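Local coordinates for cyclic di-GMP receptor atypical PilZ domain-containing protein (Xanthomonas campestris pv. campestris, PDB 3RQA) that is of unknown function but carries an atypical PilZ domain, a type that in relatives receives cyclic di-GMP, and assembles into tetramers through a helical bundle, at residues C[9-14]-C[145-150]; C[110-115]-C[154-159]. One frame throughout, in Å; residues are numbered along the deposited sequence.

Contact 1: residues C[9-14]-C[145-150]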
loop_
_atom_site.group_PDB
_atom_site.type_symbol
_atom_site.label_atom_id
_atom_site.label_comp_id
_atom_site.label_asym_id
_atom_site.label_seq_id
_atom_site.Cartn_x
_atom_site.Cartn_y
_atom_site.Cartn_z
ATOM N N THR C 9 -26.981 -25.111 -25.365
ATOM C CA THR C 9 -27.763 -25.391 -26.572
ATOM C C THR C 9 -27.832 -24.162 -27.475
ATOM O O THR C 9 -28.264 -24.246 -28.624
ATOM C CB THR C 9 -29.197 -25.818 -26.227
ATOM O OG1 THR C 9 -29.820 -24.796 -25.441
ATOM C CG2 THR C 9 -29.191 -27.120 -25.451
ATOM N N LEU C 10 -27.408 -23.023 -26.938
ATOM C CA LEU C 10 -27.398 -21.776 -27.689
ATOM C C LEU C 10 -26.173 -21.702 -28.592
ATOM O O LEU C 10 -26.184 -21.009 -29.604
ATOM C CB LEU C 10 -27.403 -20.580 -26.733
ATOM C CG LEU C 10 -28.722 -20.295 -26.019
ATOM C CD1 LEU C 10 -28.606 -19.030 -25.180
ATOM C CD2 LEU C 10 -29.819 -20.138 -27.062
ATOM N N ALA C 11 -25.122 -22.422 -28.217
ATOM C CA ALA C 11 -23.887 -22.431 -28.995
ATOM C C ALA C 11 -23.191 -23.776 -28.832
ATOM O O ALA C 11 -22.060 -23.853 -28.344
ATOM C CB ALA C 11 -22.973 -21.302 -28.528
ATOM N N PRO C 12 -23.860 -24.857 -29.256
ATOM C CA PRO C 12 -23.355 -26.230 -29.173
ATOM C C PRO C 12 -21.867 -26.383 -29.477
ATOM O O PRO C 12 -21.095 -26.860 -28.639
ATOM C CB PRO C 12 -24.227 -26.972 -30.177
ATOM C CG PRO C 12 -25.526 -26.256 -30.057
ATOM C CD PRO C 12 -25.109 -24.809 -30.037
ATOM N N ALA C 13 -21.464 -25.969 -30.671
ATOM C CA ALA C 13 -20.074 -26.090 -31.078
ATOM C C ALA C 13 -19.109 -25.336 -30.166
ATOM O O ALA C 13 -18.005 -25.805 -29.896
ATOM C CB ALA C 13 -19.914 -25.620 -32.502
ATOM N N ALA C 14 -19.519 -24.165 -29.698
ATOM C CA ALA C 14 -18.669 -23.369 -28.821
ATOM C C ALA C 14 -18.573 -24.011 -27.437
ATOM O O ALA C 14 -17.493 -24.120 -26.875
ATOM C CB ALA C 14 -19.224 -21.954 -28.706
ATOM N N VAL C 145 -14.188 -13.997 -28.910
ATOM C CA VAL C 145 -15.568 -14.447 -28.816
ATOM C C VAL C 145 -15.798 -15.578 -29.819
ATOM O O VAL C 145 -15.647 -15.380 -31.027
ATOM C CB VAL C 145 -16.554 -13.296 -29.136
ATOM C CG1 VAL C 145 -17.990 -13.807 -29.066
ATOM C CG2 VAL C 145 -16.340 -12.142 -28.165
ATOM N N LEU C 146 -16.147 -16.758 -29.309
ATOM C CA LEU C 146 -16.426 -17.922 -30.149
ATOM C C LEU C 146 -17.890 -17.876 -30.569
ATOM O O LEU C 146 -18.224 -18.123 -31.729
ATOM C CB LEU C 146 -16.206 -19.234 -29.383
ATOM C CG LEU C 146 -14.845 -19.755 -28.924
ATOM C CD1 LEU C 146 -15.047 -21.162 -28.381
ATOM C CD2 LEU C 146 -13.862 -19.803 -30.064
ATOM N N ALA C 147 -18.762 -17.579 -29.606
ATOM C CA ALA C 147 -20.191 -17.507 -29.865
ATOM C C ALA C 147 -20.868 -16.417 -29.048
ATOM O O ALA C 147 -20.410 -16.061 -27.957
ATOM C CB ALA C 147 -20.835 -18.835 -29.571
ATOM N N SER C 148 -21.968 -15.907 -29.593
ATOM C CA SER C 148 -22.765 -14.856 -28.980
ATOM C C SER C 148 -24.236 -15.169 -29.237
ATOM O O SER C 148 -24.656 -15.315 -30.391
ATOM C CB SER C 148 -22.422 -13.500 -29.600
ATOM O OG SER C 148 -23.181 -12.464 -29.009
ATOM N N ALA C 149 -25.012 -15.278 -28.165
ATOM C CA ALA C 149 -26.423 -15.587 -28.291
ATOM C C ALA C 149 -27.211 -15.129 -27.079
ATOM O O ALA C 149 -26.647 -14.846 -26.023
ATOM C CB ALA C 149 -26.617 -17.084 -28.501
ATOM N N SER C 150 -28.526 -15.067 -27.245
ATOM C CA SER C 150 -29.419 -14.638 -26.178
ATOM C C SER C 150 -30.340 -15.773 -25.750
ATOM O O SER C 150 -30.601 -16.700 -26.516
ATOM C CB SER C 150 -30.244 -13.438 -26.653
ATOM O OG SER C 150 -31.271 -13.121 -25.730
#
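Leu10 reaches from the N-terminal segment onto the end of strand 139-150. Leu10 CB lies 4.0 Å from Ala149 CB. From there CG, anti to the carbonyl carbon (chi1 -73°), carries the two methyls toward the backbone of Ser150: CD1 comes to 3.3 Å from Ser150 O, and CD2 lies a little farther from the same oxygen. Next along, Ala11 sets its CB against Ala147 CB at 3.4 Å, closer than methyls normally pack. Ala11 occupies the N-cap position just before helix 12-19, and the first turn of that helix starts over the strand; the Ala14 N to Ala11 O bond of that turn is weak. Opposite, Leu146 and Ala147 form a classic beta bulge, both facing Trp158 of strand 155-161, and both point their CB atoms at the helix. Ala14 CB sits against this pair, 3.6 Å from Ala147 CB and 4.1 Å from Leu146 CB. No hydrogen bond joins the two segments; small methyls let the backbones approach closely, with the CA atoms of Ala14 and Leu146 6.0 Å apart. Beyond Ala14, the side chain of Leu146 continues onto Glu17 and Leu18 of the same helix.

Contact 2: residues C[110-115]-C[154-159]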
loop_
_atom_site.group_PDB
_atom_site.type_symbol
_atom_site.label_atom_id
_atom_site.label_comp_id
_atom_site.label_asym_id
_atom_site.label_seq_id
_atom_site.Cartn_x
_atom_site.Cartn_y
_atom_site.Cartn_z
ATOM N N GLY C 110 -11.642 -21.523 -21.637
ATOM C CA GLY C 110 -12.409 -20.294 -21.772
ATOM C C GLY C 110 -13.525 -20.182 -20.750
ATOM O O GLY C 110 -13.533 -20.889 -19.733
ATOM N N ILE C 111 -14.482 -19.300 -21.030
ATOM C CA ILE C 111 -15.589 -19.063 -20.118
ATOM C C ILE C 111 -16.880 -18.628 -20.819
ATOM O O ILE C 111 -16.862 -18.005 -21.878
ATOM C CB ILE C 111 -15.176 -17.988 -19.057
ATOM C CG1 ILE C 111 -16.258 -17.826 -17.991
ATOM C CG2 ILE C 111 -14.905 -16.656 -19.739
ATOM C CD1 ILE C 111 -15.801 -16.973 -16.806
ATOM N N ARG C 112 -18.001 -18.996 -20.214
ATOM C CA ARG C 112 -19.316 -18.636 -20.714
ATOM C C ARG C 112 -19.878 -17.732 -19.633
ATOM O O ARG C 112 -20.068 -18.171 -18.493
ATOM C CB ARG C 112 -20.198 -19.871 -20.846
ATOM C CG ARG C 112 -21.635 -19.596 -21.265
ATOM C CD ARG C 112 -22.406 -20.913 -21.419
ATOM N NE ARG C 112 -22.894 -21.435 -20.143
ATOM C CZ ARG C 112 -23.009 -22.729 -19.848
ATOM N NH1 ARG C 112 -22.664 -23.660 -20.733
ATOM N NH2 ARG C 112 -23.488 -23.096 -18.669
ATOM N N LEU C 113 -20.114 -16.469 -19.986
ATOM C CA LEU C 113 -20.646 -15.496 -19.041
ATOM C C LEU C 113 -21.624 -14.543 -19.719
ATOM O O LEU C 113 -21.637 -14.416 -20.953
ATOM C CB LEU C 113 -19.494 -14.716 -18.396
ATOM C CG LEU C 113 -18.528 -13.980 -19.329
ATOM C CD1 LEU C 113 -19.157 -12.695 -19.838
ATOM C CD2 LEU C 113 -17.243 -13.670 -18.578
ATOM N N ALA C 114 -22.446 -13.878 -18.913
ATOM C CA ALA C 114 -23.423 -12.927 -19.427
ATOM C C ALA C 114 -22.771 -11.555 -19.614
ATOM O O ALA C 114 -21.898 -11.163 -18.842
ATOM C CB ALA C 114 -24.600 -12.827 -18.472
ATOM N N SER C 115 -23.197 -10.829 -20.640
ATOM C CA SER C 115 -22.634 -9.513 -20.933
ATOM C C SER C 115 -23.720 -8.496 -21.291
ATOM O O SER C 115 -24.655 -8.802 -22.038
ATOM C CB SER C 115 -21.643 -9.623 -22.091
ATOM O OG SER C 115 -20.832 -8.467 -22.197
ATOM N N GLN C 154 -30.817 -12.155 -21.290
ATOM C CA GLN C 154 -29.389 -11.860 -21.173
ATOM C C GLN C 154 -28.625 -12.273 -22.427
ATOM O O GLN C 154 -28.969 -13.266 -23.074
ATOM C CB GLN C 154 -28.765 -12.594 -19.986
ATOM C CG GLN C 154 -29.384 -12.328 -18.634
ATOM C CD GLN C 154 -28.458 -12.748 -17.502
ATOM O OE1 GLN C 154 -27.494 -12.050 -17.183
ATOM N NE2 GLN C 154 -28.734 -13.901 -16.904
ATOM N N HIS C 155 -27.589 -11.508 -22.763
ATOM C CA HIS C 155 -26.747 -11.815 -23.919
ATOM C C HIS C 155 -25.615 -12.698 -23.396
ATOM O O HIS C 155 -24.894 -12.308 -22.475
ATOM C CB HIS C 155 -26.138 -10.542 -24.527
ATOM C CG HIS C 155 -27.142 -9.518 -24.955
ATOM N ND1 HIS C 155 -27.811 -8.707 -24.064
ATOM C CD2 HIS C 155 -27.565 -9.149 -26.187
ATOM C CE1 HIS C 155 -28.599 -7.879 -24.727
ATOM N NE2 HIS C 155 -28.469 -8.127 -26.018
ATOM N N TRP C 156 -25.458 -13.886 -23.963
ATOM C CA TRP C 156 -24.396 -14.776 -23.508
ATOM C C TRP C 156 -23.244 -14.841 -24.485
ATOM O O TRP C 156 -23.434 -14.852 -25.701
ATOM C CB TRP C 156 -24.927 -16.190 -23.240
ATOM C CG TRP C 156 -25.855 -16.247 -22.062
ATOM C CD1 TRP C 156 -27.217 -16.137 -22.079
ATOM C CD2 TRP C 156 -25.482 -16.395 -20.690
ATOM N NE1 TRP C 156 -27.718 -16.210 -20.799
ATOM C CE2 TRP C 156 -26.674 -16.368 -19.926
ATOM C CE3 TRP C 156 -24.256 -16.549 -20.029
ATOM C CZ2 TRP C 156 -26.676 -16.490 -18.530
ATOM C CZ3 TRP C 156 -24.256 -16.671 -18.645
ATOM C CH2 TRP C 156 -25.462 -16.641 -17.909
ATOM N N LEU C 157 -22.044 -14.880 -23.922
ATOM C CA LEU C 157 -20.812 -14.934 -24.681
ATOM C C LEU C 157 -20.008 -16.159 -24.299
ATOM O O LEU C 157 -19.964 -16.546 -23.134
ATOM C CB LEU C 157 -19.966 -13.685 -24.396
ATOM C CG LEU C 157 -20.114 -12.420 -25.246
ATOM C CD1 LEU C 157 -21.479 -12.340 -25.913
ATOM C CD2 LEU C 157 -19.855 -11.221 -24.358
ATOM N N TRP C 158 -19.390 -16.772 -25.297
ATOM C CA TRP C 158 -18.520 -17.917 -25.096
ATOM C C TRP C 158 -17.171 -17.360 -25.514
ATOM O O TRP C 158 -16.965 -17.017 -26.677
ATOM C CB TRP C 158 -18.918 -19.088 -26.000
ATOM C CG TRP C 158 -20.102 -19.851 -25.499
ATOM C CD1 TRP C 158 -20.098 -21.102 -24.940
ATOM C CD2 TRP C 158 -21.466 -19.419 -25.501
ATOM N NE1 TRP C 158 -21.373 -21.470 -24.596
ATOM C CE2 TRP C 158 -22.235 -20.458 -24.926
ATOM C CE3 TRP C 158 -22.117 -18.252 -25.932
ATOM C CZ2 TRP C 158 -23.624 -20.368 -24.771
ATOM C CZ3 TRP C 158 -23.501 -18.162 -25.778
ATOM C CH2 TRP C 158 -24.237 -19.215 -25.201
ATOM N N LEU C 159 -16.270 -17.230 -24.554
ATOM C CA LEU C 159 -14.948 -16.699 -24.821
ATOM C C LEU C 159 -13.868 -17.782 -24.690
ATOM O O LEU C 159 -13.868 -18.561 -23.738
ATOM C CB LEU C 159 -14.627 -15.557 -23.853
ATOM C CG LEU C 159 -15.469 -14.276 -23.750
ATOM C CD1 LEU C 159 -15.589 -13.623 -25.106
ATOM C CD2 LEU C 159 -16.828 -14.584 -23.182
HETATM O O HOH W 1 -26.921 -9.597 -20.795
#
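Ile111, Leu113, Leu157 and Leu159 make the apolar centre on one face of this antiparallel strand pair. Ile111 CG2 to Leu159 CB and Leu113 CG to Leu159 CD2 are both 4.3 Å, while Ser115 CB presses tightly on Leu157 CD2 at 3.3 Å. Behind these side chains, paired backbone bonds link Ile111 with Leu159 and Leu113 with Leu157; Leu159 N to Ile111 O is nearly straight, 2.8 Å at 177°. On the other face, Ala114 CB stands over the six-membered ring of Trp156, 3.9 Å from its centroid, a CH-pi contact. Arg112 runs alongside Trp158: with CG anti to the backbone N (chi1 176°), its CG lies over the five-membered ring and its CD is 3.4 Å from Trp158 NE1. The bend at chi3 (82°) then turns the guanidinium steeply to the ring plane, and Asp15 OD2 takes both a salt bridge from Arg112 NH1 and a hydrogen bond from Trp158 NE1. At the outer end Ser115 N bonds to His155 O, and a water bridges Ser115 O and His155 N. Strands 101-107 and 139-150 flank the pair in the six-stranded barrel of this PilZ domain, Phe33 of strand 24-34 touches Leu157 and Leu159, and Asp15 comes from helix 12-19.

In the fold
The two contacts lie about 8 Å apart, centre to centre, on the same side of the chain's centre. Their segments alternate along the sequence: 9-14, 110-115, 145-150, then 154-159. Strands 139-150 and 155-161 follow each other in the chain and neighbour each other in the antiparallel barrel, so the barrel strand of contact 1 is joined directly to a strand of contact 2; Ala149 O lies 2.6 Å from Trp156 N, a probable hydrogen bond. Contact 2 pairs barrel strands, whereas contact 1 lays the N-terminal segment and helix 12-19 on the barrel's outside. Helix 12-19 thus touches the strands of both contacts, through Asp15 in the second.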